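Local coordinates for protein BamaA.19900.a (Balamuthia mandrillaris, PDB 6VZZ) that binds glucose as a glucokinase of the actin-like ATPase clan and probably transfers the ATP gamma-phosphate to the sugar's 6-hydroxyl, at residues A[255-260]-A[317-322]; A[308-313]-A[350-355]. One frame throughout, in Å; residues are numbered along the deposited sequence.

Helix 303-327 supplies one segment to each contact: its later turns carry 317-322 of contact 1, its earlier turns 308-313 of contact 2. The centres of the two contacts lie about 12 Å apart, and along the sequence the two contacts interleave. They touch directly, most closely through a probable hydrogen bond of 2.9 Å between Ile-260 O, at the end of the 255-260 loop, and His-312 ND1; Met-317 CG also packs 3.8 Å from Leu-353 O. Contact 1 reaches the sugar pocket, since Glu-258 binds beta-D-glucopyranose from the same loop. Contact 2 has no ligand-pocket residue and packs a further helix, 350-357, against helix 303-327.

Contact 1: residues A[255-260]-A[317-322]; sequences IEYEDI and MRIAKN. With BGC (beta-D-glucopyranose), chain B.
Tyr-257 and Ile-319 mark the closest backbone approach, their CA atoms 7.3 Å apart, where the turn 255-260 lies against helix 303-327. With CG anti to its own carbonyl carbon (chi1 -85°), Tyr-257 sends its ring to the helix. Ile-319 meets one face of that ring: its CB stands 3.5 Å from the ring centroid, only 4° off the normal, which defines a CH-pi contact. The CD1 methyl of the same isoleucine lies 3.6 Å from Tyr-257 CE2 and adds apolar contact at that ring carbon. Arg-318 approaches at the phenol end, CG 3.4 Å from Tyr-257 OH, and the two side chains cross at about a right angle. Only the aliphatic part of Arg-318 meets the tyrosine; its guanidinium group pairs with Glu-356 and Glu-237. Asn-322 ND2 turns back onto Arg-318 O (2.9 Å), an oxygen that Asn-322 N approaches from the opposite face, while Asn-322 OD1 accepts from Ala-223 N of the second subunit. In the turn, Glu-256 N donates to Asp-259 OD2 at 3.0 Å, tying the two ends of the tyrosine-bearing bend together. Next to Tyr-257, Glu-258 extends in another direction, and its OE1 accepts from O1 of beta-D-glucopyranose at 2.6 Å. Its OE2 has a salt bridge to Arg-264 and a hydrogen bond from Asn-116, which are consistent with holding the carboxylate in place. This is the wall of the glucose pocket in this glucokinase: Glu-258 takes the anomeric hydroxyl, and the adjacent Tyr-257 seats the same loop on helix 303-327.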
loop_
_atom_site.group_PDB
_atom_site.type_symbol
_atom_site.label_atom_id
_atom_site.label_comp_id
_atom_site.label_asym_id
_atom_site.label_seq_id
_atom_site.Cartn_x
_atom_site.Cartn_y
_atom_site.Cartn_z
ATOM N N ILE A 255 -13.166 13.232 2.255
ATOM C CA ILE A 255 -13.887 11.966 2.408
ATOM C C ILE A 255 -12.983 10.784 2.061
ATOM O O ILE A 255 -11.965 10.909 1.368
ATOM C CB ILE A 255 -15.173 11.953 1.566
ATOM C CG1 ILE A 255 -14.876 11.772 0.082
ATOM C CG2 ILE A 255 -15.940 13.243 1.759
ATOM C CD1 ILE A 255 -16.151 11.600 -0.752
ATOM N N GLU A 256 -13.350 9.620 2.584
ATOM C CA GLU A 256 -12.676 8.371 2.261
ATOM C C GLU A 256 -13.251 7.810 0.976
ATOM O O GLU A 256 -14.396 8.093 0.612
ATOM C CB GLU A 256 -12.847 7.330 3.375
ATOM C CG GLU A 256 -12.658 7.842 4.784
ATOM C CD GLU A 256 -12.867 6.756 5.822
ATOM O OE1 GLU A 256 -13.504 5.726 5.497
ATOM O OE2 GLU A 256 -12.383 6.924 6.964
ATOM N N TYR A 257 -12.442 6.997 0.286
ATOM C CA TYR A 257 -12.944 6.336 -0.915
ATOM C C TYR A 257 -14.211 5.546 -0.607
ATOM O O TYR A 257 -15.146 5.523 -1.419
ATOM C CB TYR A 257 -11.872 5.428 -1.522
ATOM C CG TYR A 257 -10.907 6.145 -2.447
ATOM C CD1 TYR A 257 -11.289 6.517 -3.731
ATOM C CD2 TYR A 257 -9.609 6.446 -2.041
ATOM C CE1 TYR A 257 -10.408 7.169 -4.579
ATOM C CE2 TYR A 257 -8.732 7.095 -2.881
ATOM C CZ TYR A 257 -9.134 7.460 -4.149
ATOM O OH TYR A 257 -8.255 8.110 -4.996
ATOM N N GLU A 258 -14.275 4.928 0.584
ATOM C CA GLU A 258 -15.458 4.169 0.984
ATOM C C GLU A 258 -16.691 5.059 1.132
ATOM O O GLU A 258 -17.821 4.559 1.059
ATOM C CB GLU A 258 -15.192 3.419 2.292
ATOM C CG GLU A 258 -16.322 2.476 2.702
ATOM C CD GLU A 258 -16.004 1.649 3.942
ATOM O OE1 GLU A 258 -15.101 0.792 3.873
ATOM O OE2 GLU A 258 -16.658 1.857 4.990
ATOM N N ASP A 259 -16.513 6.366 1.315
ATOM C CA ASP A 259 -17.681 7.228 1.411
ATOM C C ASP A 259 -18.396 7.375 0.077
ATOM O O ASP A 259 -19.533 7.868 0.044
ATOM C CB ASP A 259 -17.283 8.593 1.975
ATOM C CG ASP A 259 -16.833 8.508 3.432
ATOM O OD1 ASP A 259 -17.324 7.606 4.153
ATOM O OD2 ASP A 259 -15.998 9.337 3.862
ATOM N N ILE A 260 -17.771 6.938 -1.017
ATOM C CA ILE A 260 -18.420 6.862 -2.313
ATOM C C ILE A 260 -18.523 5.422 -2.805
ATOM O O ILE A 260 -19.580 4.999 -3.301
ATOM C CB ILE A 260 -17.679 7.739 -3.343
ATOM C CG1 ILE A 260 -17.891 9.220 -3.027
ATOM C CG2 ILE A 260 -18.095 7.408 -4.767
ATOM C CD1 ILE A 260 -17.120 10.147 -3.953
ATOM N N MET A 317 -12.224 2.963 -9.747
ATOM C CA MET A 317 -11.090 2.935 -10.663
ATOM C C MET A 317 -9.957 3.848 -10.197
ATOM O O MET A 317 -8.789 3.560 -10.467
ATOM C CB MET A 317 -11.534 3.323 -12.073
ATOM C CG MET A 317 -12.422 2.303 -12.766
ATOM S SD MET A 317 -11.588 0.730 -13.068
ATOM C CE MET A 317 -12.460 -0.356 -11.953
ATOM N N ARG A 318 -10.270 4.948 -9.502
ATOM C CA ARG A 318 -9.205 5.865 -9.094
ATOM C C ARG A 318 -8.361 5.285 -7.963
ATOM O O ARG A 318 -7.131 5.419 -7.973
ATOM C CB ARG A 318 -9.781 7.212 -8.678
ATOM C CG ARG A 318 -8.710 8.230 -8.348
ATOM C CD ARG A 318 -9.281 9.638 -8.349
ATOM N NE ARG A 318 -10.150 9.830 -9.501
ATOM C CZ ARG A 318 -11.025 10.823 -9.632
ATOM N NH1 ARG A 318 -11.788 10.883 -10.713
ATOM N NH2 ARG A 318 -11.150 11.737 -8.678
ATOM N N ILE A 319 -8.990 4.655 -6.968
ATOM C CA ILE A 319 -8.198 4.047 -5.905
ATOM C C ILE A 319 -7.434 2.843 -6.449
ATOM O O ILE A 319 -6.282 2.596 -6.075
ATOM C CB ILE A 319 -9.092 3.687 -4.695
ATOM C CG1 ILE A 319 -8.282 3.069 -3.546
ATOM C CG2 ILE A 319 -10.185 2.714 -5.083
ATOM C CD1 ILE A 319 -7.077 3.877 -3.119
ATOM N N ALA A 320 -8.045 2.094 -7.367
ATOM C CA ALA A 320 -7.351 0.950 -7.940
ATOM C C ALA A 320 -6.145 1.394 -8.757
ATOM O O ALA A 320 -5.075 0.775 -8.681
ATOM C CB ALA A 320 -8.315 0.120 -8.788
ATOM N N LYS A 321 -6.297 2.472 -9.536
ATOM C CA LYS A 321 -5.181 3.020 -10.302
ATOM C C LYS A 321 -4.000 3.341 -9.395
ATOM O O LYS A 321 -2.878 2.875 -9.623
ATOM C CB LYS A 321 -5.638 4.270 -11.050
ATOM C CG LYS A 321 -4.518 5.096 -11.645
ATOM C CD LYS A 321 -4.822 6.580 -11.573
ATOM C CE LYS A 321 -6.308 6.850 -11.751
ATOM N NZ LYS A 321 -6.629 8.309 -11.885
ATOM N N ASN A 322 -4.243 4.110 -8.334
ATOM C CA ASN A 322 -3.144 4.552 -7.482
ATOM C C ASN A 322 -2.527 3.410 -6.676
ATOM O O ASN A 322 -1.315 3.425 -6.416
ATOM C CB ASN A 322 -3.630 5.682 -6.589
ATOM C CG ASN A 322 -3.740 6.983 -7.362
ATOM O OD1 ASN A 322 -2.729 7.632 -7.645
ATOM N ND2 ASN A 322 -4.958 7.344 -7.763
HETATM C C2 BGC B . -13.352 -2.407 6.661
HETATM C C3 BGC B . -12.450 -3.489 6.090
HETATM C C4 BGC B . -13.270 -4.471 5.263
HETATM C C5 BGC B . -14.064 -3.706 4.210
HETATM C C6 BGC B . -14.952 -4.578 3.355
HETATM C C1 BGC B . -14.118 -1.750 5.524
HETATM O O1 BGC B . -14.893 -0.701 5.977
HETATM O O2 BGC B . -12.579 -1.442 7.364
HETATM O O3 BGC B . -11.757 -4.161 7.132
HETATM O O4 BGC B . -12.411 -5.386 4.601
HETATM O O5 BGC B . -14.901 -2.742 4.864
HETATM O O6 BGC B . -15.716 -5.470 4.139
#

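Contact 2: residues A[308-313]-A[350-355]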
loop_
_atom_site.group_PDB
_atom_site.type_symbol
_atom_site.label_atom_id
_atom_site.label_comp_id
_atom_site.label_asym_id
_atom_site.label_seq_id
_atom_site.Cartn_x
_atom_site.Cartn_y
_atom_site.Cartn_z
ATOM N N ALA A 308 -24.888 8.477 -10.962
ATOM C CA ALA A 308 -24.333 8.117 -9.661
ATOM C C ALA A 308 -23.460 6.869 -9.759
ATOM O O ALA A 308 -22.353 6.820 -9.209
ATOM C CB ALA A 308 -25.463 7.908 -8.656
ATOM N N MET A 309 -23.948 5.842 -10.453
ATOM C CA MET A 309 -23.173 4.616 -10.606
ATOM C C MET A 309 -21.866 4.882 -11.350
ATOM O O MET A 309 -20.820 4.318 -11.011
ATOM C CB MET A 309 -24.014 3.575 -11.339
ATOM C CG MET A 309 -23.512 2.160 -11.242
ATOM S SD MET A 309 -23.812 1.475 -9.607
ATOM C CE MET A 309 -23.096 -0.147 -9.785
ATOM N N MET A 310 -21.915 5.745 -12.368
ATOM C CA MET A 310 -20.710 6.180 -13.066
ATOM C C MET A 310 -19.669 6.720 -12.092
ATOM O O MET A 310 -18.498 6.324 -12.124
ATOM C CB MET A 310 -21.085 7.242 -14.097
ATOM C CG MET A 310 -20.058 7.474 -15.180
ATOM S SD MET A 310 -19.750 5.959 -16.103
ATOM C CE MET A 310 -18.139 5.520 -15.448
ATOM N N LEU A 311 -20.078 7.647 -11.224
ATOM C CA LEU A 311 -19.138 8.225 -10.270
ATOM C C LEU A 311 -18.694 7.192 -9.249
ATOM O O LEU A 311 -17.530 7.181 -8.832
ATOM C CB LEU A 311 -19.770 9.425 -9.574
ATOM C CG LEU A 311 -19.910 10.659 -10.451
ATOM C CD1 LEU A 311 -21.158 11.409 -10.081
ATOM C CD2 LEU A 311 -18.685 11.530 -10.272
ATOM N N HIS A 312 -19.620 6.331 -8.829
ATOM C CA HIS A 312 -19.295 5.230 -7.929
ATOM C C HIS A 312 -18.129 4.421 -8.481
ATOM O O HIS A 312 -17.085 4.281 -7.834
ATOM C CB HIS A 312 -20.548 4.370 -7.742
ATOM C CG HIS A 312 -20.349 3.149 -6.906
ATOM N ND1 HIS A 312 -20.116 3.203 -5.549
ATOM C CD2 HIS A 312 -20.395 1.835 -7.228
ATOM C CE1 HIS A 312 -20.006 1.974 -5.076
ATOM N NE2 HIS A 312 -20.169 1.125 -6.075
ATOM N N PHE A 313 -18.267 3.935 -9.716
ATOM C CA PHE A 313 -17.218 3.110 -10.298
ATOM C C PHE A 313 -16.013 3.932 -10.709
ATOM O O PHE A 313 -14.891 3.409 -10.737
ATOM C CB PHE A 313 -17.761 2.321 -11.479
ATOM C CG PHE A 313 -18.209 0.955 -11.104
ATOM C CD1 PHE A 313 -17.283 0.005 -10.708
ATOM C CD2 PHE A 313 -19.546 0.621 -11.105
ATOM C CE1 PHE A 313 -17.681 -1.260 -10.340
ATOM C CE2 PHE A 313 -19.948 -0.647 -10.734
ATOM C CZ PHE A 313 -19.013 -1.588 -10.350
ATOM N N LEU A 350 -17.317 0.920 -20.391
ATOM C CA LEU A 350 -15.919 0.517 -20.330
ATOM C C LEU A 350 -14.982 1.687 -20.614
ATOM O O LEU A 350 -14.001 1.889 -19.888
ATOM C CB LEU A 350 -15.669 -0.624 -21.313
ATOM C CG LEU A 350 -14.299 -1.290 -21.213
ATOM C CD1 LEU A 350 -14.192 -2.116 -19.940
ATOM C CD2 LEU A 350 -14.045 -2.138 -22.446
ATOM N N GLU A 351 -15.255 2.459 -21.680
ATOM C CA GLU A 351 -14.384 3.583 -22.027
ATOM C C GLU A 351 -14.299 4.589 -20.888
ATOM O O GLU A 351 -13.218 5.101 -20.578
ATOM C CB GLU A 351 -14.872 4.296 -23.290
ATOM C CG GLU A 351 -15.309 3.406 -24.437
ATOM C CD GLU A 351 -16.803 3.070 -24.404
ATOM O OE1 GLU A 351 -17.437 3.135 -23.317
ATOM O OE2 GLU A 351 -17.342 2.738 -25.483
ATOM N N SER A 352 -15.430 4.897 -20.261
ATOM C CA SER A 352 -15.418 5.837 -19.148
ATOM C C SER A 352 -14.557 5.320 -18.006
ATOM O O SER A 352 -13.839 6.093 -17.359
ATOM C CB SER A 352 -16.845 6.093 -18.675
ATOM O OG SER A 352 -17.707 6.233 -19.794
ATOM N N LEU A 353 -14.603 4.014 -17.750
ATOM C CA LEU A 353 -13.802 3.458 -16.666
ATOM C C LEU A 353 -12.323 3.453 -17.018
ATOM O O LEU A 353 -11.481 3.768 -16.169
ATOM C CB LEU A 353 -14.275 2.049 -16.330
ATOM C CG LEU A 353 -15.712 2.000 -15.821
ATOM C CD1 LEU A 353 -16.019 0.605 -15.370
ATOM C CD2 LEU A 353 -15.925 2.987 -14.671
ATOM N N ARG A 354 -11.990 3.093 -18.261
ATOM C CA ARG A 354 -10.596 3.099 -18.690
ATOM C C ARG A 354 -10.036 4.511 -18.730
ATOM O O ARG A 354 -8.883 4.736 -18.348
ATOM C CB ARG A 354 -10.460 2.453 -20.063
ATOM C CG ARG A 354 -10.735 0.976 -20.096
ATOM C CD ARG A 354 -10.641 0.495 -21.519
ATOM N NE ARG A 354 -9.294 0.644 -22.060
ATOM C CZ ARG A 354 -8.329 -0.263 -21.907
ATOM N NH1 ARG A 354 -8.563 -1.376 -21.220
ATOM N NH2 ARG A 354 -7.135 -0.064 -22.443
ATOM N N ALA A 355 -10.822 5.472 -19.204
ATOM C CA ALA A 355 -10.366 6.855 -19.177
ATOM C C ALA A 355 -9.945 7.261 -17.770
ATOM O O ALA A 355 -8.947 7.966 -17.591
ATOM C CB ALA A 355 -11.462 7.775 -19.706
#
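Ser-352 is the first residue of 350-355 to meet 308-313, and it does so through carbon: its CB lies 3.5 Å from Met-310 CE and 3.9 Å from Met-310 SD. The methionine makes this reach by its shape. Its CG leaves anti to the backbone N (chi1 -161°), and bends at the next two torsions swing the thioether toward helix 350-357. One residue on, Leu-353 supplies the apolar centre of the contact. Its CD2 methyl sits 3.5 Å from Met-310 CE and 3.7 Å from Phe-313 CB, touching residues one helical turn apart on the partner helix. Phe-313 thus takes part through its beta carbon, whereas its ring is directed away from Leu-353 and has His-312 CD2 over one face. Beyond the contact, Leu-353 also packs on Leu-346 of helix 343-348, and Arg-354 makes a cation-pi interaction with Trp-171. The backbones stay well separated: the axes of the two segments come within 10.4 Å and cross at -37°. At this separation the contacts are made by side chains, the closest CA pair, Phe-313 and Leu-353, being 7.2 Å apart. This is plain apolar helix-helix packing, joining the short helix 350-357 to the long helix 303-327 within the actin-like ATPase fold of the glucokinase family.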